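PDB 6D0P: pirin family protein from Acinetobacter baumannii, which probably catalyses the metal-dependent oxygenation of quercetin as a two-domain, cupin-type dioxygenase of the pirin family. Local coordinates for residues Val72-Gln77 and His162-Ala167; Val97-Ala102 and Ser181-Trp186; Trp129-Ser134 and Pro265-Thr270. All coordinates share one frame; numbering follows the deposited sequence.

Contact 1 (Val72-Gln77 and His162-Ala167); sequences VTIAYQ and HLRVIA
I74 and I166 meet tip to tip, CD1 of I74 standing 3.8 Å from CD1 of I166, and this apolar touch shows how two cupin domains can face each other through side-chain ends, here from strand 69-75 of the N-terminal domain and the segment following strand 162-165 in the sheet of the C-terminal half. In both isoleucines CG1 lies anti to the carbonyl carbon (chi1 -54° in I74, -67° in I166) and the chain runs on extended, which sends each CD1 across the gap. The other branch of I74 serves a second partner: its CG2 lies 3.7 Å from NH1 of R164, in the plane of the guanidinium and at its edge. R164 bends at chi3 as it slides past I74 and Y76. Its NH1 also comes within 4.1 Å of CE1 of Y76, obliquely, with ring and guanidinium planes 42° apart, so this is no stack. D187 of strand 183-190 is the main polar partner: R164 NE forms a salt bridge with OD1, and Y76 OH is hydrogen-bonded to OD2. NH2 of R164 is hydrogen-bonded to the carbonyl oxygen of G95. One carboxylate thus draws both segments together, and the guanidinium, its charge probably balanced by D187, can lie against a buried methyl.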
loop_
_atom_site.group_PDB
_atom_site.type_symbol
_atom_site.label_atom_id
_atom_site.label_comp_id
_atom_site.label_asym_id
_atom_site.label_seq_id
_atom_site.Cartn_x
_atom_site.Cartn_y
_atom_site.Cartn_z
ATOM N N VAL A 72 4.319 1.462 -2.412
ATOM C CA VAL A 72 3.358 1.176 -3.448
ATOM C C VAL A 72 2.300 2.268 -3.399
ATOM O O VAL A 72 1.630 2.426 -2.367
ATOM C CB VAL A 72 2.726 -0.209 -3.274
ATOM C CG1 VAL A 72 1.785 -0.532 -4.424
ATOM C CG2 VAL A 72 3.785 -1.293 -3.107
ATOM N N THR A 73 2.156 3.011 -4.487
ATOM C CA THR A 73 1.168 4.077 -4.545
ATOM C C THR A 73 0.072 3.658 -5.526
ATOM O O THR A 73 0.361 3.329 -6.693
ATOM C CB THR A 73 1.830 5.407 -4.927
ATOM O OG1 THR A 73 2.877 5.673 -3.989
ATOM C CG2 THR A 73 0.868 6.571 -4.936
ATOM N N ILE A 74 -1.159 3.661 -5.047
ATOM C CA ILE A 74 -2.318 3.231 -5.807
ATOM C C ILE A 74 -3.256 4.431 -5.931
ATOM O O ILE A 74 -3.781 4.890 -4.927
ATOM C CB ILE A 74 -3.002 2.048 -5.087
ATOM C CG1 ILE A 74 -2.035 0.898 -4.786
ATOM C CG2 ILE A 74 -4.237 1.568 -5.852
ATOM C CD1 ILE A 74 -2.643 -0.173 -3.869
ATOM N N ALA A 75 -3.460 4.948 -7.146
ATOM C CA ALA A 75 -4.296 6.142 -7.345
ATOM C C ALA A 75 -5.747 5.712 -7.609
ATOM O O ALA A 75 -5.992 4.978 -8.553
ATOM C CB ALA A 75 -3.762 6.968 -8.499
ATOM N N TYR A 76 -6.691 6.204 -6.811
ATOM C CA TYR A 76 -8.126 5.892 -7.001
ATOM C C TYR A 76 -8.859 7.077 -7.649
ATOM O O TYR A 76 -9.704 6.889 -8.533
ATOM C CB TYR A 76 -8.768 5.472 -5.675
ATOM C CG TYR A 76 -8.292 4.131 -5.165
ATOM C CD1 TYR A 76 -8.497 2.973 -5.904
ATOM C CD2 TYR A 76 -7.664 4.004 -3.944
ATOM C CE1 TYR A 76 -8.067 1.733 -5.450
ATOM C CE2 TYR A 76 -7.228 2.774 -3.476
ATOM C CZ TYR A 76 -7.448 1.632 -4.217
ATOM O OH TYR A 76 -7.013 0.427 -3.751
ATOM N N GLN A 77 -8.581 8.288 -7.184
ATOM C CA GLN A 77 -9.177 9.501 -7.751
ATOM C C GLN A 77 -8.068 10.548 -7.787
ATOM O O GLN A 77 -7.290 10.675 -6.836
ATOM C CB GLN A 77 -10.365 10.018 -6.941
ATOM C CG GLN A 77 -11.523 9.035 -6.823
ATOM C CD GLN A 77 -12.764 9.672 -6.245
ATOM O OE1 GLN A 77 -13.385 10.543 -6.861
ATOM N NE2 GLN A 77 -13.148 9.231 -5.060
ATOM N N HIS A 162 -15.326 -6.997 -8.079
ATOM C CA HIS A 162 -14.116 -7.313 -8.821
ATOM C C HIS A 162 -12.894 -7.220 -7.895
ATOM O O HIS A 162 -12.930 -6.603 -6.809
ATOM C CB HIS A 162 -13.959 -6.421 -10.060
ATOM C CG HIS A 162 -13.613 -5.008 -9.736
ATOM N ND1 HIS A 162 -12.322 -4.540 -9.797
ATOM C CD2 HIS A 162 -14.372 -3.981 -9.308
ATOM C CE1 HIS A 162 -12.300 -3.274 -9.419
ATOM N NE2 HIS A 162 -13.550 -2.912 -9.117
ATOM N N LEU A 163 -11.829 -7.858 -8.350
ATOM C CA LEU A 163 -10.582 -7.883 -7.652
ATOM C C LEU A 163 -9.452 -7.664 -8.667
ATOM O O LEU A 163 -9.429 -8.313 -9.727
ATOM C CB LEU A 163 -10.492 -9.241 -6.951
ATOM C CG LEU A 163 -9.237 -9.505 -6.127
ATOM C CD1 LEU A 163 -9.536 -10.503 -5.027
ATOM C CD2 LEU A 163 -8.095 -9.993 -7.006
ATOM N N ARG A 164 -8.545 -6.740 -8.358
ATOM C CA ARG A 164 -7.378 -6.482 -9.199
ATOM C C ARG A 164 -6.165 -7.140 -8.547
ATOM O O ARG A 164 -5.954 -6.987 -7.312
ATOM C CB ARG A 164 -7.100 -4.982 -9.322
ATOM C CG ARG A 164 -8.259 -4.170 -9.882
ATOM C CD ARG A 164 -7.751 -2.836 -10.408
ATOM N NE ARG A 164 -7.140 -2.070 -9.337
ATOM C CZ ARG A 164 -6.503 -0.917 -9.514
ATOM N NH1 ARG A 164 -6.040 -0.254 -8.470
ATOM N NH2 ARG A 164 -6.368 -0.427 -10.727
ATOM N N VAL A 165 -5.378 -7.848 -9.347
ATOM C CA VAL A 165 -4.208 -8.532 -8.832
ATOM C C VAL A 165 -2.998 -7.621 -9.033
ATOM O O VAL A 165 -2.336 -7.638 -10.071
ATOM C CB VAL A 165 -4.025 -9.908 -9.498
ATOM C CG1 VAL A 165 -2.964 -10.726 -8.784
ATOM C CG2 VAL A 165 -5.334 -10.685 -9.546
ATOM N N ILE A 166 -2.728 -6.804 -8.040
ATOM C CA ILE A 166 -1.627 -5.858 -8.147
ATOM C C ILE A 166 -0.292 -6.625 -8.022
ATOM O O ILE A 166 0.631 -6.390 -8.791
ATOM C CB ILE A 166 -1.801 -4.719 -7.131
ATOM C CG1 ILE A 166 -3.021 -3.865 -7.495
ATOM C CG2 ILE A 166 -0.544 -3.871 -7.038
ATOM C CD1 ILE A 166 -3.410 -2.891 -6.423
ATOM N N ALA A 167 -0.232 -7.550 -7.083
ATOM C CA ALA A 167 0.906 -8.423 -6.902
ATOM C C ALA A 167 0.416 -9.809 -6.475
ATOM O O ALA A 167 -0.609 -9.927 -5.779
ATOM C CB ALA A 167 1.856 -7.858 -5.865
#

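Contact 2 (Val97-Ala102 and Ser181-Trp186)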
loop_
_atom_site.group_PDB
_atom_site.type_symbol
_atom_site.label_atom_id
_atom_site.label_comp_id
_atom_site.label_asym_id
_atom_site.label_seq_id
_atom_site.Cartn_x
_atom_site.Cartn_y
_atom_site.Cartn_z
ATOM N N VAL A 97 -0.672 2.099 -10.826
ATOM C CA VAL A 97 0.075 1.803 -9.620
ATOM C C VAL A 97 1.575 2.056 -9.868
ATOM O O VAL A 97 2.082 1.824 -10.989
ATOM C CB VAL A 97 -0.149 0.338 -9.187
ATOM C CG1 VAL A 97 0.772 -0.053 -8.046
ATOM C CG2 VAL A 97 -1.603 0.072 -8.844
ATOM N N GLN A 98 2.270 2.580 -8.853
ATOM C CA GLN A 98 3.733 2.650 -8.859
ATOM C C GLN A 98 4.244 1.764 -7.717
ATOM O O GLN A 98 3.897 1.996 -6.543
ATOM C CB GLN A 98 4.247 4.084 -8.707
ATOM C CG GLN A 98 5.758 4.182 -8.488
ATOM C CD GLN A 98 6.619 3.506 -9.534
ATOM O OE1 GLN A 98 7.426 2.632 -9.207
ATOM N NE2 GLN A 98 6.514 3.942 -10.792
ATOM N N TRP A 99 4.954 0.698 -8.075
ATOM C CA TRP A 99 5.582 -0.206 -7.118
ATOM C C TRP A 99 7.073 0.135 -7.112
ATOM O O TRP A 99 7.821 -0.350 -7.957
ATOM C CB TRP A 99 5.313 -1.670 -7.505
ATOM C CG TRP A 99 5.632 -2.644 -6.414
ATOM C CD1 TRP A 99 6.874 -2.980 -5.958
ATOM C CD2 TRP A 99 4.699 -3.440 -5.659
ATOM N NE1 TRP A 99 6.774 -3.909 -4.950
ATOM C CE2 TRP A 99 5.458 -4.219 -4.758
ATOM C CE3 TRP A 99 3.306 -3.569 -5.652
ATOM C CZ2 TRP A 99 4.873 -5.096 -3.849
ATOM C CZ3 TRP A 99 2.730 -4.441 -4.757
ATOM C CH2 TRP A 99 3.501 -5.183 -3.862
HETATM N N MSE A 100 7.473 1.033 -6.228
HETATM C CA MSE A 100 8.844 1.524 -6.207
HETATM C C MSE A 100 9.670 0.855 -5.156
HETATM O O MSE A 100 9.307 0.839 -3.957
HETATM C CB MSE A 100 8.867 3.028 -5.916
HETATM C CG MSE A 100 10.312 3.556 -5.947
HETATM SE SE MSE A 100 10.382 5.461 -5.368
HETATM C CE MSE A 100 10.169 5.138 -3.464
ATOM N N THR A 101 10.788 0.285 -5.580
ATOM C CA THR A 101 11.722 -0.305 -4.639
ATOM C C THR A 101 12.759 0.760 -4.267
ATOM O O THR A 101 13.527 1.180 -5.135
ATOM C CB THR A 101 12.447 -1.512 -5.233
ATOM O OG1 THR A 101 11.497 -2.424 -5.781
ATOM C CG2 THR A 101 13.328 -2.187 -4.211
ATOM N N ALA A 102 12.758 1.229 -3.032
ATOM C CA ALA A 102 13.741 2.196 -2.605
ATOM C C ALA A 102 15.112 1.515 -2.517
ATOM O O ALA A 102 16.139 2.105 -2.904
ATOM C CB ALA A 102 13.351 2.802 -1.282
ATOM N N SER A 181 9.666 -11.326 -2.305
ATOM C CA SER A 181 9.258 -12.447 -1.464
ATOM C C SER A 181 7.804 -12.780 -1.823
ATOM O O SER A 181 7.151 -11.950 -2.436
ATOM C CB SER A 181 9.421 -12.140 0.017
ATOM O OG SER A 181 8.652 -11.019 0.410
ATOM N N PRO A 182 7.305 -13.958 -1.426
ATOM C CA PRO A 182 5.940 -14.354 -1.800
ATOM C C PRO A 182 4.894 -13.494 -1.083
ATOM O O PRO A 182 4.848 -13.484 0.152
ATOM C CB PRO A 182 5.821 -15.828 -1.383
ATOM C CG PRO A 182 7.258 -16.299 -1.358
ATOM C CD PRO A 182 7.985 -15.101 -0.784
ATOM N N LEU A 183 4.090 -12.772 -1.852
ATOM C CA LEU A 183 3.093 -11.908 -1.275
ATOM C C LEU A 183 2.025 -11.561 -2.316
ATOM O O LEU A 183 2.232 -11.682 -3.544
ATOM C CB LEU A 183 3.750 -10.658 -0.671
ATOM C CG LEU A 183 4.376 -9.654 -1.627
ATOM C CD1 LEU A 183 3.357 -8.634 -2.091
ATOM C CD2 LEU A 183 5.520 -8.924 -0.964
ATOM N N ASN A 184 0.865 -11.206 -1.781
ATOM C CA ASN A 184 -0.299 -10.803 -2.552
ATOM C C ASN A 184 -0.737 -9.401 -2.141
ATOM O O ASN A 184 -0.809 -9.061 -0.937
ATOM C CB ASN A 184 -1.507 -11.711 -2.317
ATOM C CG ASN A 184 -1.342 -13.082 -2.919
ATOM O OD1 ASN A 184 -1.179 -13.205 -4.132
ATOM N ND2 ASN A 184 -1.428 -14.121 -2.089
ATOM N N VAL A 185 -1.069 -8.614 -3.153
ATOM C CA VAL A 185 -1.714 -7.337 -2.942
ATOM C C VAL A 185 -2.873 -7.325 -3.923
ATOM O O VAL A 185 -2.658 -7.312 -5.155
ATOM C CB VAL A 185 -0.804 -6.109 -3.130
ATOM C CG1 VAL A 185 -1.610 -4.814 -3.050
ATOM C CG2 VAL A 185 0.327 -6.072 -2.111
ATOM N N TRP A 186 -4.073 -7.424 -3.368
ATOM C CA TRP A 186 -5.281 -7.435 -4.164
ATOM C C TRP A 186 -6.159 -6.255 -3.749
ATOM O O TRP A 186 -6.280 -5.972 -2.553
ATOM C CB TRP A 186 -6.070 -8.740 -3.974
ATOM C CG TRP A 186 -5.298 -10.004 -4.155
ATOM C CD1 TRP A 186 -4.236 -10.223 -4.982
ATOM C CD2 TRP A 186 -5.605 -11.270 -3.540
ATOM N NE1 TRP A 186 -3.824 -11.526 -4.877
ATOM C CE2 TRP A 186 -4.652 -12.194 -4.007
ATOM C CE3 TRP A 186 -6.555 -11.687 -2.599
ATOM C CZ2 TRP A 186 -4.639 -13.523 -3.584
ATOM C CZ3 TRP A 186 -6.541 -13.003 -2.172
ATOM C CH2 TRP A 186 -5.597 -13.906 -2.668
#
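The backbones of V97-A102 and S181-W186 stay well apart, the nearest CA atoms, those of W99 and V185, being 11.0 Å from each other, so side chains alone span the gap. W99 does most of the spanning. Its CG is anti to the backbone N (chi1 -166°), and the indole extends toward the other strand with its six-membered ring leading. CH2 at the far rim is the meeting point: CG2 of V185 lies 3.7 Å from it and CD1 of L183 3.9 Å, both methyls near the plane of the indole and at its edge. The V185 methyl is shared with the next ring atom, CZ3, at 3.9 Å, while L183 slides past the tryptophan in the opposite direction. L183 and V185, two residues apart on one strand, therefore present neighbouring methyls to a single ring edge. NE1 of the indole is hydrogen-bonded to OE1 of E70, which should help fix the rotation of the ring. This is apolar core packing between sheets of the two cupin domains: strand 97-101 runs between strands 69-75 and 145-146 in the N-terminal sheet, where V72 also packs on W99, and strand 183-190 lies between strands 162-165 and 245-253 in the other.

Contact 3 (Trp129-Ser134 and Pro265-Thr270)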
loop_
_atom_site.group_PDB
_atom_site.type_symbol
_atom_site.label_atom_id
_atom_site.label_comp_id
_atom_site.label_asym_id
_atom_site.label_seq_id
_atom_site.Cartn_x
_atom_site.Cartn_y
_atom_site.Cartn_z
ATOM N N TRP A 129 3.659 0.557 2.337
ATOM C CA TRP A 129 5.064 0.234 2.414
ATOM C C TRP A 129 5.191 -1.284 2.598
ATOM O O TRP A 129 4.516 -1.841 3.463
ATOM C CB TRP A 129 5.720 0.950 3.576
ATOM C CG TRP A 129 5.816 2.436 3.463
ATOM C CD1 TRP A 129 5.210 3.270 2.561
ATOM C CD2 TRP A 129 6.515 3.283 4.386
ATOM N NE1 TRP A 129 5.553 4.567 2.823
ATOM C CE2 TRP A 129 6.350 4.609 3.938
ATOM C CE3 TRP A 129 7.330 3.038 5.498
ATOM C CZ2 TRP A 129 6.933 5.686 4.602
ATOM C CZ3 TRP A 129 7.918 4.102 6.147
ATOM C CH2 TRP A 129 7.703 5.409 5.715
ATOM N N VAL A 130 6.050 -1.897 1.816
ATOM C CA VAL A 130 6.327 -3.324 1.854
ATOM C C VAL A 130 7.803 -3.524 2.192
ATOM O O VAL A 130 8.705 -2.954 1.531
ATOM C CB VAL A 130 5.987 -4.002 0.521
ATOM C CG1 VAL A 130 6.220 -5.504 0.573
ATOM C CG2 VAL A 130 4.557 -3.698 0.092
ATOM N N ASN A 131 8.058 -4.397 3.148
ATOM C CA ASN A 131 9.409 -4.647 3.585
ATOM C C ASN A 131 10.121 -5.579 2.602
ATOM O O ASN A 131 9.504 -6.315 1.859
ATOM C CB ASN A 131 9.442 -5.233 5.000
ATOM C CG ASN A 131 10.713 -4.902 5.766
ATOM O OD1 ASN A 131 11.631 -4.265 5.230
ATOM N ND2 ASN A 131 10.755 -5.285 7.047
ATOM N N LEU A 132 11.435 -5.481 2.599
ATOM C CA LEU A 132 12.297 -6.371 1.827
ATOM C C LEU A 132 13.041 -7.352 2.746
ATOM O O LEU A 132 13.436 -7.006 3.872
ATOM C CB LEU A 132 13.310 -5.508 1.071
ATOM C CG LEU A 132 12.737 -4.665 -0.071
ATOM C CD1 LEU A 132 13.742 -3.635 -0.555
ATOM C CD2 LEU A 132 12.288 -5.560 -1.203
ATOM N N PRO A 133 13.293 -8.566 2.240
ATOM C CA PRO A 133 14.187 -9.459 2.932
ATOM C C PRO A 133 15.546 -8.761 3.092
ATOM O O PRO A 133 15.915 -7.953 2.232
ATOM C CB PRO A 133 14.356 -10.675 2.010
ATOM C CG PRO A 133 13.128 -10.609 1.132
ATOM C CD PRO A 133 12.855 -9.131 0.971
ATOM N N SER A 134 16.274 -9.123 4.143
ATOM C CA SER A 134 17.553 -8.523 4.480
ATOM C C SER A 134 18.491 -8.493 3.274
ATOM O O SER A 134 19.117 -7.466 2.976
ATOM C CB SER A 134 18.213 -9.269 5.659
ATOM O OG SER A 134 18.372 -10.641 5.341
ATOM N N PRO A 265 11.901 7.576 7.452
ATOM C CA PRO A 265 11.671 6.871 6.190
ATOM C C PRO A 265 12.713 5.781 5.882
ATOM O O PRO A 265 12.890 5.391 4.715
ATOM C CB PRO A 265 11.706 8.038 5.211
ATOM C CG PRO A 265 12.818 8.895 5.743
ATOM C CD PRO A 265 12.756 8.740 7.248
ATOM N N PHE A 266 13.388 5.290 6.912
ATOM C CA PHE A 266 14.342 4.209 6.744
ATOM C C PHE A 266 13.839 2.975 7.505
ATOM O O PHE A 266 13.396 3.100 8.642
ATOM C CB PHE A 266 15.707 4.588 7.299
ATOM C CG PHE A 266 16.254 5.910 6.823
ATOM C CD1 PHE A 266 16.438 6.148 5.477
ATOM C CD2 PHE A 266 16.677 6.865 7.734
ATOM C CE1 PHE A 266 16.988 7.341 5.040
ATOM C CE2 PHE A 266 17.215 8.064 7.292
ATOM C CZ PHE A 266 17.386 8.288 5.949
ATOM N N VAL A 267 13.897 1.797 6.885
ATOM C CA VAL A 267 13.533 0.576 7.584
ATOM C C VAL A 267 14.590 -0.469 7.230
ATOM O O VAL A 267 14.675 -0.898 6.058
ATOM C CB VAL A 267 12.123 0.065 7.237
ATOM C CG1 VAL A 267 11.844 -1.232 7.981
ATOM C CG2 VAL A 267 11.045 1.094 7.539
HETATM N N MSE A 268 15.405 -0.826 8.219
HETATM C CA MSE A 268 16.487 -1.769 8.027
HETATM C C MSE A 268 16.320 -2.911 9.003
HETATM O O MSE A 268 15.221 -3.089 9.576
HETATM C CB MSE A 268 17.818 -1.008 8.202
HETATM C CG MSE A 268 17.994 0.122 7.158
HETATM SE SE MSE A 268 18.215 -0.621 5.347
HETATM C CE MSE A 268 19.923 -1.604 5.561
ATOM N N ASN A 269 17.373 -3.714 9.184
ATOM C CA ASN A 269 17.296 -4.865 10.088
ATOM C C ASN A 269 17.969 -4.554 11.431
ATOM O O ASN A 269 17.614 -5.196 12.452
ATOM C CB ASN A 269 17.918 -6.126 9.479
ATOM C CG ASN A 269 17.178 -6.606 8.252
ATOM O OD1 ASN A 269 17.696 -6.478 7.146
ATOM N ND2 ASN A 269 15.956 -7.102 8.420
ATOM N N THR A 270 18.930 -3.623 11.449
ATOM C CA THR A 270 19.691 -3.346 12.674
ATOM C C THR A 270 19.805 -1.839 12.950
ATOM O O THR A 270 19.705 -1.004 12.030
ATOM C CB THR A 270 21.119 -3.904 12.562
ATOM O OG1 THR A 270 21.837 -3.097 11.622
ATOM C CG2 THR A 270 21.151 -5.361 12.154
HETATM O O HOH W 1 13.370 -4.728 8.287
HETATM O O HOH W 2 13.835 -7.981 6.468
#
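With CG anti to the backbone N (chi1 -152°), the amide of N131 is swung toward V267, whose own CG1, likewise anti to its N (chi1 178°), comes to 4.1 Å from OD1 of N131. N269 is set differently, CG anti to the carbonyl carbon (chi1 -64°), and its OD1 lies 3.2 Å from CB of S134, a van der Waals contact. At the other end CH2 of W129 approaches CA of P265 obliquely at 4.3 Å, a loose touch; the side chain of P265 lies about 4 Å from that of H66, a manganese ligand. The amide of N131 has several partners. L132 N donates to its OD1 at 2.9 Å, a bent bond with the donor above the carbonyl plane, and NZ of K137 reaches the same oxygen; K137 also binds the carbonyl oxygen of V267, so one lysine joins both segments. Two waters bridge the segments. The first accepts from ND2 of N131 and can donate to the carbonyl oxygen of M268, 2.8 Å away. The second accepts from ND2 of N269 at 3.0 Å and can donate to the carbonyl oxygen of L132. P259 O is a further acceptor for N269 ND2, and the hydroxyl of S134 is bound to E258. Direct contacts are few, and two of the three set an amide oxygen against carbon, whereas the polar linkage runs through water and K137. Such a joint ties 129-134 to the segment leading into helix 271-282, where T270 is the N-cap, and the positive charge of K137 probably stabilises the two oxygens it binds.

Overall arrangement
The three contacts interlock along the chain: all the first segments (72-77, 97-102, 129-134) precede all the second (162-167, 181-186, 265-270), so each joins the N-terminal part to a later one. Contacts 1 and 2, with centres about 10 Å apart, connect the same two large antiparallel sheets through neighbouring strands, 69-75 beside 97-101 and 162-165 beside 183-190. The centre of contact 3 is about 13 Å from that of contact 2 and about 22 Å from that of contact 1; through strand 121-131 it shares the N-terminal sheet, but its partner is the C-terminal two-stranded hairpin. V130 packs on W99 and L183, continuing the core. Together they join two cupin units, and the hairpin before helix 271-282 brings P265 close to the manganese ligands H64 and H66.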